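PDB 3CP7: alkaline serine protease AL20 from Nesterenkonia abyssinica, which probably hydrolyses peptide bonds as a secreted, thermostable serine protease of the trypsin-like fold, active at alkaline pH. Local coordinates for residues A[25-30]-A[55-60]; A[32-37]-A[97-102]. One frame throughout, in Å; residues are numbered along the deposited sequence.

Interaction 1. Residues A[25-30]-A[55-60]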
ATOM      1  N   ALA A  25     -10.462 -13.975  -7.714  1.00  7.45           N
ATOM      2  CA  ALA A  25      -9.034 -13.675  -7.667  1.00  7.85           C
ATOM      3  C   ALA A  25      -8.251 -14.788  -8.340  1.00  8.03           C
ATOM      4  O   ALA A  25      -8.821 -15.789  -8.777  1.00  8.01           O
ATOM      5  CB  ALA A  25      -8.569 -13.493  -6.226  1.00  7.99           C
ATOM      6  N   ASN A  26      -6.932 -14.625  -8.393  1.00  7.73           N
ATOM      7  CA  ASN A  26      -6.091 -15.573  -9.095  1.00  8.31           C
ATOM      8  C   ASN A  26      -4.704 -15.646  -8.490  1.00  8.09           C
ATOM      9  O   ASN A  26      -4.092 -14.619  -8.258  1.00  7.97           O
ATOM     10  CB  ASN A  26      -5.999 -15.170 -10.571  1.00  8.21           C
ATOM     11  CG  ASN A  26      -5.268 -16.203 -11.420  1.00  8.50           C
ATOM     12  OD1 ASN A  26      -5.669 -17.369 -11.476  1.00  8.94           O
ATOM     13  ND2 ASN A  26      -4.195 -15.775 -12.088  1.00  8.53           N
ATOM     14  N   ILE A  27      -4.205 -16.864  -8.263  1.00  7.90           N
ATOM     15  CA  ILE A  27      -2.837 -17.040  -7.773  1.00  8.16           C
ATOM     16  C   ILE A  27      -1.841 -16.661  -8.865  1.00  8.06           C
ATOM     17  O   ILE A  27      -1.847 -17.248  -9.953  1.00  8.62           O
ATOM     18  CB  ILE A  27      -2.537 -18.493  -7.316  1.00  7.88           C
ATOM     19  CG1 ILE A  27      -3.561 -18.966  -6.281  1.00  8.80           C
ATOM     20  CG2 ILE A  27      -1.111 -18.586  -6.759  1.00  9.59           C
ATOM     21  CD1 ILE A  27      -3.451 -20.465  -5.944  1.00  9.41           C
ATOM     22  N   VAL A  28      -0.995 -15.680  -8.564  1.00  8.18           N
ATOM     23  CA  VAL A  28       0.072 -15.265  -9.475  1.00  8.52           C
ATOM     24  C   VAL A  28       1.416 -15.671  -8.880  1.00  8.54           C
ATOM     25  O   VAL A  28       1.588 -15.674  -7.660  1.00  8.90           O
ATOM     26  CB  VAL A  28       0.029 -13.742  -9.789  1.00  8.23           C
ATOM     27  CG1 VAL A  28      -1.184 -13.440 -10.680  1.00  9.71           C
ATOM     28  CG2 VAL A  28       0.043 -12.883  -8.503  1.00  9.47           C
ATOM     29  N   ALA A  29       2.352 -16.049  -9.748  1.00  9.63           N
ATOM     30  CA  ALA A  29       3.671 -16.504  -9.287  1.00 10.06           C
ATOM     31  C   ALA A  29       4.292 -15.443  -8.400  1.00 10.74           C
ATOM     32  O   ALA A  29       4.303 -14.273  -8.766  1.00 12.00           O
ATOM     33  CB  ALA A  29       4.562 -16.789 -10.465  1.00 11.40           C
ATOM     34  N   SER A  30       4.790 -15.841  -7.231  1.00 10.55           N
ATOM     35  CA  SER A  30       5.342 -14.883  -6.275  1.00 10.88           C
ATOM     36  C   SER A  30       6.437 -15.498  -5.433  1.00 10.69           C
ATOM     37  O   SER A  30       6.368 -16.679  -5.085  1.00 10.64           O
ATOM     38  CB  SER A  30       4.241 -14.398  -5.339  1.00 11.16           C
ATOM     39  OG  SER A  30       3.726 -15.456  -4.550  1.00 14.99           O
ATOM     40  N   PHE A  55     -11.360 -11.503   4.474  1.00 12.52           N
ATOM     41  CA  PHE A  55     -11.082 -11.839   3.086  1.00 12.10           C
ATOM     42  C   PHE A  55     -10.576 -13.269   3.016  1.00 11.22           C
ATOM     43  O   PHE A  55      -9.564 -13.616   3.637  1.00 11.48           O
ATOM     44  CB  PHE A  55     -10.050 -10.860   2.517  1.00 11.45           C
ATOM     45  CG  PHE A  55      -9.749 -11.037   1.042  1.00 11.24           C
ATOM     46  CD1 PHE A  55     -10.184 -10.091   0.123  1.00 11.50           C
ATOM     47  CD2 PHE A  55      -8.972 -12.100   0.592  1.00 11.12           C
ATOM     48  CE1 PHE A  55      -9.883 -10.216  -1.236  1.00 12.36           C
ATOM     49  CE2 PHE A  55      -8.658 -12.246  -0.763  1.00 10.40           C
ATOM     50  CZ  PHE A  55      -9.122 -11.296  -1.680  1.00 11.27           C
ATOM     51  N   VAL A  56     -11.283 -14.085   2.243  1.00 11.47           N
ATOM     52  CA  VAL A  56     -10.945 -15.495   2.089  1.00 11.43           C
ATOM     53  C   VAL A  56     -10.943 -15.872   0.607  1.00 10.72           C
ATOM     54  O   VAL A  56     -11.805 -15.431  -0.143  1.00 11.15           O
ATOM     55  CB  VAL A  56     -11.960 -16.377   2.878  1.00 12.40           C
ATOM     56  CG1 VAL A  56     -11.906 -17.813   2.452  1.00 14.79           C
ATOM     57  CG2 VAL A  56     -11.720 -16.265   4.376  1.00 13.43           C
ATOM     58  N   PHE A  57      -9.987 -16.711   0.221  1.00  9.75           N
ATOM     59  CA  PHE A  57      -9.812 -17.137  -1.161  1.00  9.98           C
ATOM     60  C   PHE A  57     -10.005 -18.644  -1.255  1.00  9.59           C
ATOM     61  O   PHE A  57      -9.416 -19.390  -0.474  1.00 10.54           O
ATOM     62  CB  PHE A  57      -8.405 -16.770  -1.644  1.00  9.43           C
ATOM     63  CG  PHE A  57      -8.088 -17.237  -3.053  1.00  9.17           C
ATOM     64  CD1 PHE A  57      -7.105 -18.205  -3.273  1.00  9.36           C
ATOM     65  CD2 PHE A  57      -8.750 -16.687  -4.156  1.00  9.05           C
ATOM     66  CE1 PHE A  57      -6.799 -18.616  -4.568  1.00  9.32           C
ATOM     67  CE2 PHE A  57      -8.442 -17.096  -5.448  1.00  9.55           C
ATOM     68  CZ  PHE A  57      -7.476 -18.078  -5.650  1.00  8.66           C
ATOM     69  N   ALA A  58     -10.837 -19.072  -2.200  1.00 10.12           N
ATOM     70  CA  ALA A  58     -11.157 -20.489  -2.397  1.00 10.17           C
ATOM     71  C   ALA A  58     -10.725 -20.938  -3.790  1.00  9.93           C
ATOM     72  O   ALA A  58     -11.473 -20.770  -4.758  1.00  9.77           O
ATOM     73  CB  ALA A  58     -12.653 -20.726  -2.198  1.00 10.27           C
ATOM     74  N   PRO A  59      -9.510 -21.505  -3.901  1.00 10.52           N
ATOM     75  CA  PRO A  59      -9.031 -21.957  -5.211  1.00 10.65           C
ATOM     76  C   PRO A  59      -9.933 -23.031  -5.806  1.00 10.98           C
ATOM     77  O   PRO A  59     -10.368 -23.945  -5.092  1.00 11.71           O
ATOM     78  CB  PRO A  59      -7.645 -22.555  -4.916  1.00 10.99           C
ATOM     79  CG  PRO A  59      -7.306 -22.167  -3.535  1.00 11.70           C
ATOM     80  CD  PRO A  59      -8.533 -21.721  -2.821  1.00 10.61           C
ATOM     81  N   ALA A  60     -10.216 -22.926  -7.098  1.00 11.03           N
ATOM     82  CA  ALA A  60     -10.981 -23.955  -7.817  1.00 11.05           C
ATOM     83  C   ALA A  60     -12.374 -24.198  -7.225  1.00 11.25           C
ATOM     84  O   ALA A  60     -12.927 -25.297  -7.346  1.00 11.47           O
ATOM     85  CB  ALA A  60     -10.179 -25.282  -7.894  1.00 11.40           C
TER

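Interaction 2. Residues A[32-37]-A[97-102]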
ATOM      1  N   ASN A  32       6.855 -15.074  -2.308  1.00 10.30           N
ATOM      2  CA  ASN A  32       6.283 -15.547  -1.047  1.00 10.28           C
ATOM      3  C   ASN A  32       5.319 -16.717  -1.197  1.00 10.21           C
ATOM      4  O   ASN A  32       4.839 -17.247  -0.186  1.00 10.71           O
ATOM      5  CB  ASN A  32       5.636 -14.419  -0.231  1.00 10.55           C
ATOM      6  CG  ASN A  32       4.459 -13.756  -0.930  1.00  9.21           C
ATOM      7  OD1 ASN A  32       3.839 -14.331  -1.831  1.00  9.55           O
ATOM      8  ND2 ASN A  32       4.130 -12.536  -0.495  1.00 10.41           N
ATOM      9  N   GLN A  33       5.033 -17.101  -2.446  1.00 10.44           N
ATOM     10  CA  GLN A  33       4.162 -18.249  -2.746  1.00 10.35           C
ATOM     11  C   GLN A  33       2.743 -18.100  -2.179  1.00 10.35           C
ATOM     12  O   GLN A  33       2.008 -19.077  -2.041  1.00 10.20           O
ATOM     13  CB  GLN A  33       4.809 -19.556  -2.257  1.00 11.41           C
ATOM     14  CG  GLN A  33       6.164 -19.848  -2.888  1.00 13.24           C
ATOM     15  CD  GLN A  33       6.059 -20.314  -4.325  1.00 17.06           C
ATOM     16  OE1 GLN A  33       5.489 -21.372  -4.609  1.00 20.94           O
ATOM     17  NE2 GLN A  33       6.616 -19.535  -5.245  1.00 20.28           N
ATOM     18  N   SER A  34       2.347 -16.867  -1.904  1.00  9.46           N
ATOM     19  CA  SER A  34       1.145 -16.599  -1.124  1.00  9.55           C
ATOM     20  C   SER A  34       0.267 -15.496  -1.704  1.00  9.06           C
ATOM     21  O   SER A  34      -0.600 -14.980  -0.999  1.00  9.74           O
ATOM     22  CB  SER A  34       1.532 -16.208   0.306  1.00  9.47           C
ATOM     23  OG  SER A  34       2.285 -17.238   0.927  1.00 10.43           O
ATOM     24  N   THR A  35       0.493 -15.132  -2.964  1.00  8.75           N
ATOM     25  CA  THR A  35      -0.100 -13.906  -3.501  1.00  9.18           C
ATOM     26  C   THR A  35      -1.164 -14.176  -4.551  1.00  8.55           C
ATOM     27  O   THR A  35      -0.923 -14.897  -5.527  1.00  8.65           O
ATOM     28  CB  THR A  35       0.987 -12.985  -4.076  1.00  9.75           C
ATOM     29  OG1 THR A  35       1.919 -12.650  -3.044  1.00 10.65           O
ATOM     30  CG2 THR A  35       0.401 -11.668  -4.599  1.00 10.71           C
ATOM     31  N   VAL A  36      -2.334 -13.569  -4.340  1.00  8.51           N
ATOM     32  CA  VAL A  36      -3.385 -13.536  -5.362  1.00  8.42           C
ATOM     33  C   VAL A  36      -3.619 -12.112  -5.863  1.00  8.15           C
ATOM     34  O   VAL A  36      -3.573 -11.139  -5.091  1.00  8.95           O
ATOM     35  CB  VAL A  36      -4.726 -14.166  -4.891  1.00  8.48           C
ATOM     36  CG1 VAL A  36      -4.561 -15.654  -4.607  1.00 10.26           C
ATOM     37  CG2 VAL A  36      -5.294 -13.445  -3.662  1.00  9.15           C
ATOM     38  N   ALA A  37      -3.865 -12.004  -7.163  1.00  7.63           N
ATOM     39  CA  ALA A  37      -4.271 -10.755  -7.788  1.00  7.85           C
ATOM     40  C   ALA A  37      -5.777 -10.648  -7.727  1.00  7.61           C
ATOM     41  O   ALA A  37      -6.504 -11.634  -7.930  1.00  7.87           O
ATOM     42  CB  ALA A  37      -3.828 -10.727  -9.223  1.00  8.35           C
ATOM     43  N   LEU A  97      -1.803 -14.369   1.382  1.00 10.14           N
ATOM     44  CA  LEU A  97      -2.569 -15.328   2.158  1.00 10.71           C
ATOM     45  C   LEU A  97      -1.754 -16.024   3.226  1.00 11.45           C
ATOM     46  O   LEU A  97      -0.527 -16.049   3.188  1.00 11.97           O
ATOM     47  CB  LEU A  97      -3.229 -16.359   1.226  1.00 10.56           C
ATOM     48  CG  LEU A  97      -4.049 -15.776   0.059  1.00 10.11           C
ATOM     49  CD1 LEU A  97      -4.602 -16.889  -0.795  1.00 11.66           C
ATOM     50  CD2 LEU A  97      -5.173 -14.823   0.513  1.00 11.49           C
ATOM     51  N   GLU A  98      -2.475 -16.574   4.193  1.00 11.66           N
ATOM     52  CA  GLU A  98      -1.896 -17.373   5.259  1.00 12.37           C
ATOM     53  C   GLU A  98      -1.136 -18.581   4.722  1.00 12.57           C
ATOM     54  O   GLU A  98      -1.325 -19.018   3.574  1.00 12.40           O
ATOM     55  CB  GLU A  98      -3.009 -17.859   6.192  1.00 12.30           C
ATOM     56  CG  GLU A  98      -3.956 -18.871   5.541  1.00 12.81           C
ATOM     57  CD  GLU A  98      -5.041 -19.392   6.470  1.00 13.62           C
ATOM     58  OE1 GLU A  98      -4.768 -19.582   7.677  1.00 17.23           O
ATOM     59  OE2 GLU A  98      -6.165 -19.639   5.980  1.00 14.59           O
ATOM     60  N   THR A  99      -0.271 -19.110   5.584  1.00 13.84           N
ATOM     61  CA  THR A  99       0.387 -20.380   5.376  1.00 15.34           C
ATOM     62  C   THR A  99      -0.262 -21.375   6.342  1.00 15.90           C
ATOM     63  O   THR A  99      -0.541 -21.032   7.494  1.00 16.97           O
ATOM     64  CB  THR A  99       1.896 -20.238   5.651  1.00 15.64           C
ATOM     65  OG1 THR A  99       2.472 -19.346   4.689  1.00 16.64           O
ATOM     66  CG2 THR A  99       2.608 -21.560   5.548  1.00 17.22           C
ATOM     67  N   LYS A 100      -0.548 -22.580   5.854  1.00 16.97           N
ATOM     68  CA  LYS A 100      -1.227 -23.600   6.656  1.00 17.89           C
ATOM     69  C   LYS A 100      -0.262 -24.721   6.987  1.00 18.73           C
ATOM     70  O   LYS A 100       0.092 -25.508   6.110  1.00 18.65           O
ATOM     71  CB  LYS A 100      -2.408 -24.183   5.891  1.00 17.85           C
ATOM     72  CG  LYS A 100      -3.551 -23.231   5.666  1.00 18.09           C
ATOM     73  CD  LYS A 100      -4.643 -23.958   4.918  1.00 19.01           C
ATOM     74  CE  LYS A 100      -5.798 -23.047   4.612  1.00 19.35           C
ATOM     75  NZ  LYS A 100      -6.962 -23.868   4.197  1.00 20.12           N
ATOM     76  N   GLY A 101       0.170 -24.780   8.247  1.00 19.57           N
ATOM     77  CA  GLY A 101       1.093 -25.827   8.699  1.00 20.28           C
ATOM     78  C   GLY A 101       2.315 -25.917   7.804  1.00 20.21           C
ATOM     79  O   GLY A 101       2.751 -27.012   7.419  1.00 21.66           O
ATOM     80  N   GLY A 102       2.847 -24.752   7.449  1.00 19.79           N
ATOM     81  CA  GLY A 102       4.007 -24.658   6.580  1.00 18.58           C
ATOM     82  C   GLY A 102       3.700 -24.631   5.092  1.00 17.56           C
ATOM     83  O   GLY A 102       4.602 -24.390   4.295  1.00 18.18           O
TER
HETATM   84  O   HOH W   1      -0.032 -18.910   1.167  1.00 11.48           O
HETATM   85  O   HOH W   2       1.954 -16.728   3.993  1.00 26.39           O

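Interaction 1. Residues A[25-30]-A[55-60]
The strand through Ala25 and the strand 55-59 face each other across the barrel interior, their axes inclined at 65° with a closest approach of 8.2 Å, and no hydrogen bond joins them. That gap is bridged by one large side chain, Phe57, whose benzyl group extends from its own strand to the other. With CG anti to the backbone N (chi1 177°), the ring reaches Ala25 and Ile27 with different atoms of its rim. On the Ala25 side CE2 lies 3.7 Å from Ala25 CB, and the carbonyl oxygen Ala25 O approaches the same CE2 at 3.6 Å, at the ring edge and near its plane, where the weakly positive ring hydrogens lie. The side chains of Ile27 and Phe57 cross at about a right angle, and Ile27 CG1 meets the ring obliquely, 3.7 Å from Phe57 CE1. Small Ala25 lets the ring come close to the backbone, whereas branched Ile27 supplies the bulk needed farther along. Asn26, alternating with them, points away, and its amide is held by His8, Ser113 and Gln183. Within the fold, Val12 of strand 9-16 and Val36 of strand 35-38 also touch Phe57, while Val105 and Val109 of helix 105-109 pack on Ile27, making the contact part of the buried core of this beta-barrel.

Interaction 2. Residues A[32-37]-A[97-102]
Leu97 and Ser34 bury more surface here than the other residues, and their backbones are joined by a short hydrogen bond from Leu97 N to Ser34 O, 2.7 Å long and nearly straight at 167°. Ser34 turns its CB toward the other segment, 3.5 Å from Leu97 O. Ser34 OG, placed anti to the carbonyl carbon (chi1 -59°), donates to Asn32 O at 2.8 Å and accepts from two waters, so the hydroxyl is linked to 97-102 only through water. One water also donates to Glu98 O; the other donates to Leu97 O and is bonded to Thr99 OG1, bridging the 4.3 Å between Ser34 OG and Thr99 OG1. Asn32 shapes the turn before the strand: its OD1 accepts from Ser34 N in an Asx turn and from Thr35 OG1 on a lone pair. Leu97 CD1 also rests 4.0 Å from Val36 CG1, the side chains crossing at about a right angle; both are buried, which suits apolar residues. Thus the start of strand 35-38 pairs antiparallel with the end of strand 93-97 in the first barrel of a trypsin-like, two-barrel fold, and Leu97 reaches on to Val105 of helix 105-109 and Trp71 of strand 71-78.

Overall arrangement
From the N terminus, the chain runs through 25-30 at the end of strand 19-27, turns, and enters 32-37. Interaction 1 closes the loop from 25-30 to 55-60, which contains 32-37; interaction 2 closes the longer one from 32-37 to 97-102, which contains 55-60. Their segments alternate along the sequence, so the two loops cross. The centres are about 9 Å apart, and the first segments are neighbouring antiparallel strands, with Asn26 O 2.8 Å from Ala37 N in a probable hydrogen bond. Interaction 1 spans the barrel's interior; interaction 2 joins adjacent strands at its end. Together they join four of the six strands of the N-terminal barrel.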